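Local coordinates for protein SusD homolog (PDB 3IHV) that probably binds sugars at the outer membrane of Bacteroides thetaiotaomicron, as a member of the SusD family of glycan-capturing proteins, at residues L115-A120 with L170-D175; A120-G125 with Y191-G196; Y128-R133 with W392-Y397. One frame throughout, in Å; residues are numbered along the deposited sequence.

Contact 1: residues L115-A120 with L170-D175; sequences LYIAEA and LLYACD
Ala118 and Ile117 on helix 107-135 meet Ala173 and Tyr172 on helix 159-176 in a close, almost wholly apolar helix-helix contact whose centre lies about 21 Å from the centre of the chain. The segment axes come within 8.4 Å and their directions differ by 144°, so the helices run roughly antiparallel at a marked tilt. Two alanines at the crossing allow this approach: Ala118 CA lies 4.4 Å from Ala173 CA. The methyl of Ala173 rests on the backbone of the partner helix, CB 3.5 Å from Ala118 O, while the two CB atoms stand 4.3 Å apart. No hydrogen bond joins the segments; at the alanine pair, small side chains meet backbone.

Tyr172 supplies the larger piece. Its CG lies opposite the backbone N (chi1 -178°), which sends the ring out across the gap to lie along the first helix. There the ring presents its edge to the backbone of Ala118, CE1 being 3.8 Å from Ala118 N, and Ala118 CA lies in the ring plane. Farther out, the CG2 branch of Ile117 meets the phenol end obliquely, 3.6 Å from Tyr172 CE1 and equally near Tyr172 OH. CG2 is the branch turned from the backbone N, whereas the CG1 arm starts beside that N.

Ile117 also packs on Leu95 and Ile98 of helix 75-101, and Ala173 touches Ala198 of helix 195-210, so each helix of the pair also packs on another helix. Alanines at a close crossing, with an aromatic ring laid beside them, make up a tightly packed antiparallel helix pair of the kind found in the TPR-like helical bundle of SusD-family proteins.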
loop_
_atom_site.group_PDB
_atom_site.type_symbol
_atom_site.label_atom_id
_atom_site.label_comp_id
_atom_site.label_asym_id
_atom_site.label_seq_id
_atom_site.Cartn_x
_atom_site.Cartn_y
_atom_site.Cartn_z
ATOM N N LEU A 115 1.218 -24.110 8.978
ATOM C CA LEU A 115 0.633 -22.774 8.867
ATOM C C LEU A 115 1.737 -21.711 8.900
ATOM O O LEU A 115 1.738 -20.776 8.098
ATOM C CB LEU A 115 -0.390 -22.524 9.978
ATOM C CG LEU A 115 -1.579 -23.462 10.076
ATOM C CD1 LEU A 115 -2.660 -22.851 11.007
ATOM C CD2 LEU A 115 -2.153 -23.773 8.690
ATOM N N TYR A 116 2.686 -21.869 9.817
ATOM C CA TYR A 116 3.779 -20.915 9.941
ATOM C C TYR A 116 4.671 -20.895 8.711
ATOM O O TYR A 116 5.148 -19.816 8.331
ATOM C CB TYR A 116 4.616 -21.145 11.223
ATOM C CG TYR A 116 3.867 -21.148 12.531
ATOM C CD1 TYR A 116 2.602 -20.597 12.661
ATOM C CD2 TYR A 116 4.454 -21.680 13.656
ATOM C CE1 TYR A 116 1.951 -20.641 13.876
ATOM C CE2 TYR A 116 3.832 -21.674 14.861
ATOM C CZ TYR A 116 2.584 -21.154 14.966
ATOM O OH TYR A 116 1.973 -21.207 16.203
ATOM N N ILE A 117 4.882 -22.067 8.081
ATOM C CA ILE A 117 5.609 -22.172 6.830
ATOM C C ILE A 117 4.870 -21.368 5.785
ATOM O O ILE A 117 5.478 -20.595 5.036
ATOM C CB ILE A 117 5.792 -23.657 6.382
ATOM C CG1 ILE A 117 6.825 -24.351 7.292
ATOM C CG2 ILE A 117 6.213 -23.745 4.888
ATOM C CD1 ILE A 117 6.793 -25.910 7.247
ATOM N N ALA A 118 3.546 -21.529 5.744
ATOM C CA ALA A 118 2.729 -20.807 4.789
ATOM C C ALA A 118 2.824 -19.289 4.993
ATOM O O ALA A 118 2.874 -18.524 4.022
ATOM C CB ALA A 118 1.238 -21.293 4.906
ATOM N N GLU A 119 2.767 -18.844 6.245
ATOM C CA GLU A 119 2.891 -17.413 6.596
ATOM C C GLU A 119 4.230 -16.853 6.179
ATOM O O GLU A 119 4.294 -15.771 5.600
ATOM C CB GLU A 119 2.672 -17.169 8.089
ATOM C CG GLU A 119 1.264 -17.481 8.551
ATOM C CD GLU A 119 1.093 -17.207 10.022
ATOM O OE1 GLU A 119 1.356 -16.042 10.419
ATOM O OE2 GLU A 119 0.711 -18.131 10.790
ATOM N N ALA A 120 5.293 -17.595 6.412
ATOM C CA ALA A 120 6.630 -17.127 6.030
ATOM C C ALA A 120 6.777 -17.049 4.536
ATOM O O ALA A 120 7.423 -16.118 4.017
ATOM C CB ALA A 120 7.736 -18.040 6.660
ATOM N N LEU A 170 3.034 -17.992 -2.845
ATOM C CA LEU A 170 1.648 -17.664 -2.531
ATOM C C LEU A 170 0.719 -18.858 -2.759
ATOM O O LEU A 170 -0.253 -19.044 -2.003
ATOM C CB LEU A 170 1.177 -16.423 -3.305
ATOM C CG LEU A 170 1.935 -15.173 -2.888
ATOM C CD1 LEU A 170 1.601 -13.984 -3.818
ATOM C CD2 LEU A 170 1.623 -14.817 -1.451
ATOM N N LEU A 171 0.981 -19.657 -3.797
ATOM C CA LEU A 171 0.160 -20.849 -4.039
ATOM C C LEU A 171 0.223 -21.809 -2.850
ATOM O O LEU A 171 -0.820 -22.369 -2.458
ATOM C CB LEU A 171 0.509 -21.578 -5.353
ATOM C CG LEU A 171 0.050 -20.921 -6.642
ATOM C CD1 LEU A 171 0.650 -21.691 -7.874
ATOM C CD2 LEU A 171 -1.486 -20.892 -6.710
ATOM N N TYR A 172 1.411 -22.013 -2.276
ATOM C CA TYR A 172 1.507 -22.831 -1.075
ATOM C C TYR A 172 0.668 -22.223 0.077
ATOM O O TYR A 172 -0.064 -22.938 0.736
ATOM C CB TYR A 172 2.963 -22.963 -0.618
ATOM C CG TYR A 172 3.156 -23.835 0.598
ATOM C CD1 TYR A 172 3.006 -23.323 1.879
ATOM C CD2 TYR A 172 3.538 -25.170 0.465
ATOM C CE1 TYR A 172 3.218 -24.121 3.012
ATOM C CE2 TYR A 172 3.740 -25.979 1.597
ATOM C CZ TYR A 172 3.592 -25.440 2.854
ATOM O OH TYR A 172 3.784 -26.224 3.942
ATOM N N ALA A 173 0.745 -20.907 0.282
ATOM C CA ALA A 173 -0.018 -20.245 1.369
ATOM C C ALA A 173 -1.530 -20.363 1.112
ATOM O O ALA A 173 -2.288 -20.607 2.046
ATOM C CB ALA A 173 0.442 -18.780 1.556
ATOM N N CYS A 174 -1.953 -20.254 -0.146
ATOM C CA CYS A 174 -3.354 -20.463 -0.495
ATOM C C CYS A 174 -3.802 -21.883 -0.143
ATOM O O CYS A 174 -4.926 -22.084 0.314
ATOM C CB CYS A 174 -3.618 -20.247 -1.989
ATOM S SG CYS A 174 -3.455 -18.500 -2.517
ATOM N N ASP A 175 -2.939 -22.860 -0.388
ATOM C CA ASP A 175 -3.287 -24.267 -0.151
ATOM C C ASP A 175 -3.343 -24.581 1.337
ATOM O O ASP A 175 -4.234 -25.304 1.803
ATOM C CB ASP A 175 -2.243 -25.212 -0.775
ATOM C CG ASP A 175 -2.262 -25.241 -2.300
ATOM O OD1 ASP A 175 -3.239 -24.778 -2.896
ATOM O OD2 ASP A 175 -1.282 -25.747 -2.889
#

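Contact 2: residues A120-G125 with Y191-G196; sequences ARALRG and YRFSKG. With EDO (1,2-ethanediol), chain N.
Ala122 and Phe193 form the tight part of this buried contact. The methyl of Ala122 sits over the centre of one face of the Phe193 ring, a CH-pi contact with CB 3.5 Å from the ring centroid and only 7° off the ring normal. The six ring carbons are therefore almost equally far from CB, the nearest being CG at 3.6 Å. Leu123 touches the same ring differently: its CD2 methyl comes to the edge, in the ring plane, 4.0 Å from Phe193 CE2. Its CG points away from the carbonyl carbon (chi1 -79°), carrying the branched end toward the ring rim. Face and edge are thus held by successive residues of one helix. With an alanine in place of Phe193, the Ala122 methyl is likely to lose its aromatic platform and a gap to open beside Leu123 CD2.

The other side is looser and polar. A 1,2-ethanediol, probably from the crystallisation liquor, lies beside the 191-193 backbone; its O1 donates a hydrogen bond to Tyr191 O at 2.8 Å, and its C1 approaches the Phe193 ring obliquely. The same diol is hydrogen-bonded to Glu262 O, bridging toward strand 259-263.

The Phe193 backbone is held by Tyr28 OH at its N and Arg186 at its O, just ahead of helix 195-210, whose N-cap position is Ser194. Ala122 also touches Ala173 of helix 159-176 and Leu123 packs on Val27 of helix 17-29, so the ring lies where these helices converge on helix 107-135.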
loop_
_atom_site.group_PDB
_atom_site.type_symbol
_atom_site.label_atom_id
_atom_site.label_comp_id
_atom_site.label_asym_id
_atom_site.label_seq_id
_atom_site.Cartn_x
_atom_site.Cartn_y
_atom_site.Cartn_z
ATOM N N ALA A 120 5.293 -17.595 6.412
ATOM C CA ALA A 120 6.630 -17.127 6.030
ATOM C C ALA A 120 6.777 -17.049 4.536
ATOM O O ALA A 120 7.423 -16.118 4.017
ATOM C CB ALA A 120 7.736 -18.040 6.660
ATOM N N ARG A 121 6.238 -18.032 3.827
ATOM C CA ARG A 121 6.292 -18.047 2.383
ATOM C C ARG A 121 5.448 -16.906 1.813
ATOM O O ARG A 121 5.849 -16.317 0.801
ATOM C CB ARG A 121 5.849 -19.403 1.801
ATOM C CG ARG A 121 6.806 -20.534 2.096
ATOM C CD ARG A 121 6.540 -21.794 1.260
ATOM N NE ARG A 121 6.856 -21.586 -0.156
ATOM C CZ ARG A 121 6.827 -22.538 -1.094
ATOM N NH1 ARG A 121 6.479 -23.780 -0.800
ATOM N NH2 ARG A 121 7.134 -22.240 -2.340
ATOM N N ALA A 122 4.291 -16.622 2.420
ATOM C CA ALA A 122 3.452 -15.505 1.971
ATOM C C ALA A 122 4.211 -14.184 2.142
ATOM O O ALA A 122 4.202 -13.343 1.251
ATOM C CB ALA A 122 2.097 -15.476 2.710
ATOM N N LEU A 123 4.883 -14.018 3.273
ATOM C CA LEU A 123 5.682 -12.818 3.532
ATOM C C LEU A 123 6.802 -12.717 2.501
ATOM O O LEU A 123 7.038 -11.648 1.927
ATOM C CB LEU A 123 6.228 -12.851 4.937
ATOM C CG LEU A 123 5.238 -12.452 6.058
ATOM C CD1 LEU A 123 5.726 -12.952 7.405
ATOM C CD2 LEU A 123 4.938 -10.936 6.058
ATOM N N ARG A 124 7.502 -13.824 2.272
ATOM C CA ARG A 124 8.575 -13.837 1.280
ATOM C C ARG A 124 8.063 -13.443 -0.128
ATOM O O ARG A 124 8.672 -12.627 -0.840
ATOM C CB ARG A 124 9.271 -15.189 1.273
ATOM C CG ARG A 124 10.477 -15.220 0.344
ATOM C CD ARG A 124 11.321 -16.480 0.520
ATOM N NE ARG A 124 10.597 -17.664 0.097
ATOM C CZ ARG A 124 11.030 -18.905 0.232
ATOM N NH1 ARG A 124 12.195 -19.158 0.813
ATOM N NH2 ARG A 124 10.300 -19.916 -0.207
ATOM N N GLY A 125 6.885 -13.939 -0.479
ATOM C CA GLY A 125 6.234 -13.568 -1.750
ATOM C C GLY A 125 5.923 -12.072 -1.799
ATOM O O GLY A 125 6.154 -11.412 -2.819
ATOM N N TYR A 191 -3.798 -9.680 12.087
ATOM C CA TYR A 191 -2.702 -9.062 11.321
ATOM C C TYR A 191 -1.680 -10.060 10.814
ATOM O O TYR A 191 -0.538 -9.693 10.520
ATOM C CB TYR A 191 -1.996 -7.964 12.137
ATOM C CG TYR A 191 -2.925 -6.922 12.733
ATOM C CD1 TYR A 191 -3.488 -5.933 11.956
ATOM C CD2 TYR A 191 -3.217 -6.922 14.109
ATOM C CE1 TYR A 191 -4.335 -4.964 12.509
ATOM C CE2 TYR A 191 -4.061 -5.977 14.651
ATOM C CZ TYR A 191 -4.613 -5.007 13.851
ATOM O OH TYR A 191 -5.453 -4.065 14.382
ATOM N N ARG A 192 -2.076 -11.336 10.753
ATOM C CA ARG A 192 -1.257 -12.371 10.201
ATOM C C ARG A 192 -1.938 -12.924 8.941
ATOM O O ARG A 192 -3.169 -12.794 8.737
ATOM C CB ARG A 192 -1.019 -13.470 11.221
ATOM C CG ARG A 192 -0.080 -12.988 12.309
ATOM C CD ARG A 192 0.020 -13.847 13.427
ATOM N NE ARG A 192 0.472 -15.176 13.080
ATOM C CZ ARG A 192 0.551 -16.148 13.968
ATOM N NH1 ARG A 192 0.277 -15.911 15.248
ATOM N NH2 ARG A 192 0.911 -17.368 13.581
ATOM N N PHE A 193 -1.131 -13.481 8.066
ATOM C CA PHE A 193 -1.640 -14.088 6.856
ATOM C C PHE A 193 -2.600 -15.262 7.124
ATOM O O PHE A 193 -2.312 -16.178 7.911
ATOM C CB PHE A 193 -0.499 -14.630 5.973
ATOM C CG PHE A 193 0.005 -13.633 4.962
ATOM C CD1 PHE A 193 -0.698 -13.428 3.786
ATOM C CD2 PHE A 193 1.165 -12.920 5.176
ATOM C CE1 PHE A 193 -0.272 -12.511 2.840
ATOM C CE2 PHE A 193 1.602 -11.990 4.218
ATOM C CZ PHE A 193 0.887 -11.803 3.052
ATOM N N SER A 194 -3.695 -15.232 6.385
ATOM C CA SER A 194 -4.684 -16.289 6.309
ATOM C C SER A 194 -4.992 -16.455 4.822
ATOM O O SER A 194 -4.524 -15.668 4.007
ATOM C CB SER A 194 -5.927 -15.975 7.094
ATOM O OG SER A 194 -5.649 -16.062 8.496
ATOM N N LYS A 195 -5.819 -17.435 4.486
ATOM C CA LYS A 195 -6.054 -17.782 3.085
ATOM C C LYS A 195 -6.564 -16.640 2.229
ATOM O O LYS A 195 -6.159 -16.499 1.063
ATOM C CB LYS A 195 -7.006 -18.984 2.945
ATOM C CG LYS A 195 -6.847 -19.635 1.580
ATOM C CD LYS A 195 -7.942 -20.619 1.211
ATOM C CE LYS A 195 -8.083 -21.780 2.136
ATOM N NZ LYS A 195 -6.909 -22.733 2.135
ATOM N N GLY A 196 -7.447 -15.826 2.791
ATOM C CA GLY A 196 -8.005 -14.689 2.038
ATOM C C GLY A 196 -6.948 -13.729 1.572
ATOM O O GLY A 196 -6.966 -13.294 0.430
HETATM C C1 EDO N . 0.803 -9.167 7.204
HETATM O O1 EDO N . -0.333 -9.894 7.717
HETATM C C2 EDO N . 0.783 -7.711 7.696
HETATM O O2 EDO N . 0.649 -7.562 9.117
#

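Contact 3: residues Y128-R133 with W392-Y397; sequences YFELVR and WYFLRY
Phe394, at the bulge of a two-stranded antiparallel sheet, reaches across to Glu130 and Arg133 of helix 107-135. The bulge is a classic beta bulge, in which Phe394 and Leu395 both face Ile261 of strand 259-263. The chain turns a corner here, and a chi1 of 179° swings the Phe394 ring off its own backbone N and toward the helix.

The contacts across the gap are van der Waals meetings of a ring with charged groups. Glu130 OE2 lies 3.4 Å from Phe394 CE1, approaching obliquely with carboxylate and ring planes 51° apart. Arg133 NH2 comes to the ring edge, near its plane, 3.8 Å from the same CE1, with the guanidinium turned 77° to the ring. The planes do not stack.

Aromatic and aliphatic packing surrounds this spot. The Phe394 ring also meets Tyr37 and touches Leu201 of helix 195-210, while Arg133 CD lies over one face of the Phe129 ring, toward its rim.

Salt bridges and a hydrogen bond keep the buried carboxylate paired. Glu130 OE2 is hydrogen-bonded to Tyr37 OH, and OE1 has a second salt-bridge partner, besides Arg133, in Arg134. Arg133, extended from CG to NE, grips OE1 side-on: NE at 2.9 Å and NH2 at 3.1 Å converge on the single atom Glu130 OE1, which lies in the guanidinium plane but is met from above the carboxylate plane.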
loop_
_atom_site.group_PDB
_atom_site.type_symbol
_atom_site.label_atom_id
_atom_site.label_comp_id
_atom_site.label_asym_id
_atom_site.label_seq_id
_atom_site.Cartn_x
_atom_site.Cartn_y
_atom_site.Cartn_z
ATOM N N TYR A 128 9.292 -10.165 -2.207
ATOM C CA TYR A 128 9.722 -10.262 -3.611
ATOM C C TYR A 128 8.820 -9.505 -4.551
ATOM O O TYR A 128 9.294 -8.996 -5.574
ATOM C CB TYR A 128 9.905 -11.686 -4.109
ATOM C CG TYR A 128 11.239 -12.274 -3.742
ATOM C CD1 TYR A 128 12.389 -11.869 -4.369
ATOM C CD2 TYR A 128 11.337 -13.236 -2.749
ATOM C CE1 TYR A 128 13.618 -12.395 -4.029
ATOM C CE2 TYR A 128 12.558 -13.767 -2.409
ATOM C CZ TYR A 128 13.677 -13.356 -3.051
ATOM O OH TYR A 128 14.879 -13.903 -2.685
ATOM N N PHE A 129 7.520 -9.426 -4.238
ATOM C CA PHE A 129 6.609 -8.669 -5.083
ATOM C C PHE A 129 7.005 -7.208 -5.075
ATOM O O PHE A 129 7.038 -6.578 -6.121
ATOM C CB PHE A 129 5.157 -8.840 -4.594
ATOM C CG PHE A 129 4.124 -8.100 -5.436
ATOM C CD1 PHE A 129 4.167 -8.141 -6.817
ATOM C CD2 PHE A 129 3.084 -7.445 -4.851
ATOM C CE1 PHE A 129 3.241 -7.498 -7.592
ATOM C CE2 PHE A 129 2.124 -6.796 -5.648
ATOM C CZ PHE A 129 2.207 -6.857 -7.016
ATOM N N GLU A 130 7.228 -6.647 -3.881
ATOM C CA GLU A 130 7.678 -5.263 -3.780
ATOM C C GLU A 130 8.977 -5.061 -4.551
ATOM O O GLU A 130 9.116 -4.070 -5.277
ATOM C CB GLU A 130 7.862 -4.781 -2.333
ATOM C CG GLU A 130 6.577 -4.681 -1.530
ATOM C CD GLU A 130 5.728 -3.434 -1.833
ATOM O OE1 GLU A 130 5.795 -2.906 -2.962
ATOM O OE2 GLU A 130 4.962 -2.992 -0.935
ATOM N N LEU A 131 9.921 -5.974 -4.384
ATOM C CA LEU A 131 11.208 -5.848 -5.083
ATOM C C LEU A 131 11.008 -5.862 -6.583
ATOM O O LEU A 131 11.506 -4.988 -7.304
ATOM C CB LEU A 131 12.195 -6.971 -4.722
ATOM C CG LEU A 131 12.946 -6.874 -3.401
ATOM C CD1 LEU A 131 13.694 -8.183 -3.087
ATOM C CD2 LEU A 131 13.920 -5.657 -3.460
ATOM N N VAL A 132 10.289 -6.846 -7.073
ATOM C CA VAL A 132 10.170 -6.948 -8.504
ATOM C C VAL A 132 9.366 -5.795 -9.140
ATOM O O VAL A 132 9.737 -5.303 -10.215
ATOM C CB VAL A 132 9.614 -8.329 -8.963
ATOM C CG1 VAL A 132 8.063 -8.447 -8.746
ATOM C CG2 VAL A 132 9.975 -8.589 -10.415
ATOM N N ARG A 133 8.290 -5.346 -8.493
ATOM C CA ARG A 133 7.492 -4.312 -9.114
ATOM C C ARG A 133 8.185 -2.951 -9.006
ATOM O O ARG A 133 8.016 -2.106 -9.897
ATOM C CB ARG A 133 6.045 -4.252 -8.570
ATOM C CG ARG A 133 5.890 -3.670 -7.172
ATOM C CD ARG A 133 4.477 -3.913 -6.704
ATOM N NE ARG A 133 4.216 -3.338 -5.405
ATOM C CZ ARG A 133 3.029 -2.930 -4.995
ATOM N NH1 ARG A 133 1.995 -2.947 -5.804
ATOM N NH2 ARG A 133 2.892 -2.445 -3.787
ATOM N N TRP A 392 -1.696 0.267 8.931
ATOM C CA TRP A 392 -1.583 0.434 7.474
ATOM C C TRP A 392 -2.225 -0.680 6.659
ATOM O O TRP A 392 -1.770 -1.836 6.684
ATOM C CB TRP A 392 -0.113 0.587 7.032
ATOM C CG TRP A 392 -0.041 0.934 5.587
ATOM C CD1 TRP A 392 0.404 0.151 4.565
ATOM C CD2 TRP A 392 -0.423 2.174 5.006
ATOM N NE1 TRP A 392 0.277 0.815 3.368
ATOM C CE2 TRP A 392 -0.229 2.061 3.598
ATOM C CE3 TRP A 392 -0.996 3.337 5.520
ATOM C CZ2 TRP A 392 -0.519 3.093 2.718
ATOM C CZ3 TRP A 392 -1.272 4.375 4.658
ATOM C CH2 TRP A 392 -1.037 4.249 3.263
ATOM N N TYR A 393 -3.272 -0.343 5.926
ATOM C CA TYR A 393 -3.891 -1.312 5.035
ATOM C C TYR A 393 -3.051 -1.474 3.758
ATOM O O TYR A 393 -2.955 -0.548 2.928
ATOM C CB TYR A 393 -5.280 -0.912 4.559
ATOM C CG TYR A 393 -6.381 -0.916 5.602
ATOM C CD1 TYR A 393 -6.795 -2.112 6.209
ATOM C CD2 TYR A 393 -7.045 0.252 5.915
ATOM C CE1 TYR A 393 -7.828 -2.130 7.124
ATOM C CE2 TYR A 393 -8.092 0.261 6.848
ATOM C CZ TYR A 393 -8.481 -0.940 7.436
ATOM O OH TYR A 393 -9.508 -0.932 8.338
ATOM N N PHE A 394 -2.435 -2.637 3.597
ATOM C CA PHE A 394 -1.758 -2.951 2.349
ATOM C C PHE A 394 -2.738 -3.571 1.322
ATOM O O PHE A 394 -2.610 -3.364 0.090
ATOM C CB PHE A 394 -0.565 -3.885 2.625
ATOM C CG PHE A 394 0.201 -4.297 1.380
ATOM C CD1 PHE A 394 1.009 -3.391 0.714
ATOM C CD2 PHE A 394 0.177 -5.609 0.949
ATOM C CE1 PHE A 394 1.730 -3.775 -0.418
ATOM C CE2 PHE A 394 0.891 -6.012 -0.172
ATOM C CZ PHE A 394 1.684 -5.094 -0.855
ATOM N N LEU A 395 -3.681 -4.394 1.801
ATOM C CA LEU A 395 -4.651 -5.051 0.931
ATOM C C LEU A 395 -5.994 -5.250 1.635
ATOM O O LEU A 395 -6.063 -5.895 2.714
ATOM C CB LEU A 395 -4.149 -6.438 0.469
ATOM C CG LEU A 395 -4.996 -7.093 -0.645
ATOM C CD1 LEU A 395 -4.970 -6.232 -1.904
ATOM C CD2 LEU A 395 -4.526 -8.536 -0.907
ATOM N N ARG A 396 -7.045 -4.671 1.058
ATOM C CA ARG A 396 -8.413 -4.786 1.530
ATOM C C ARG A 396 -9.228 -5.593 0.513
ATOM O O ARG A 396 -8.943 -5.573 -0.671
ATOM C CB ARG A 396 -9.082 -3.400 1.645
ATOM C CG ARG A 396 -8.426 -2.517 2.655
ATOM C CD ARG A 396 -9.263 -1.330 3.060
ATOM N NE ARG A 396 -9.286 -0.226 2.116
ATOM C CZ ARG A 396 -10.297 0.083 1.285
ATOM N NH1 ARG A 396 -11.408 -0.661 1.195
ATOM N NH2 ARG A 396 -10.206 1.184 0.563
ATOM N N TYR A 397 -10.285 -6.244 0.946
ATOM C CA TYR A 397 -11.115 -6.991 -0.002
ATOM C C TYR A 397 -11.686 -6.130 -1.117
ATOM O O TYR A 397 -11.880 -6.631 -2.229
ATOM C CB TYR A 397 -12.228 -7.652 0.776
ATOM C CG TYR A 397 -13.126 -8.603 0.056
ATOM C CD1 TYR A 397 -12.689 -9.861 -0.310
ATOM C CD2 TYR A 397 -14.451 -8.285 -0.176
ATOM C CE1 TYR A 397 -13.530 -10.765 -0.920
ATOM C CE2 TYR A 397 -15.299 -9.181 -0.778
ATOM C CZ TYR A 397 -14.829 -10.439 -1.141
ATOM O OH TYR A 397 -15.684 -11.330 -1.715
#

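In the fold
From the N terminus, helix 107-135 supplies the first segment of all three contacts, with 115-120, 120-125 and 128-133 following in order. Contact 1 closes the first loop when helix 159-176 returns against it, and contact 2 closes a longer one at the approach to helix 195-210. Contact 3 waits until strand 392-396, more than 250 residues on, and joins the N-terminal helices to the SusD-family part of the chain. All three cross, their segments alternating. Contacts 1 and 2 share Ala120 and touch through the Glu119-Arg192 salt bridge; contact 3 lies nearer the chain's centre, about 16 Å from contact 1, centre to centre.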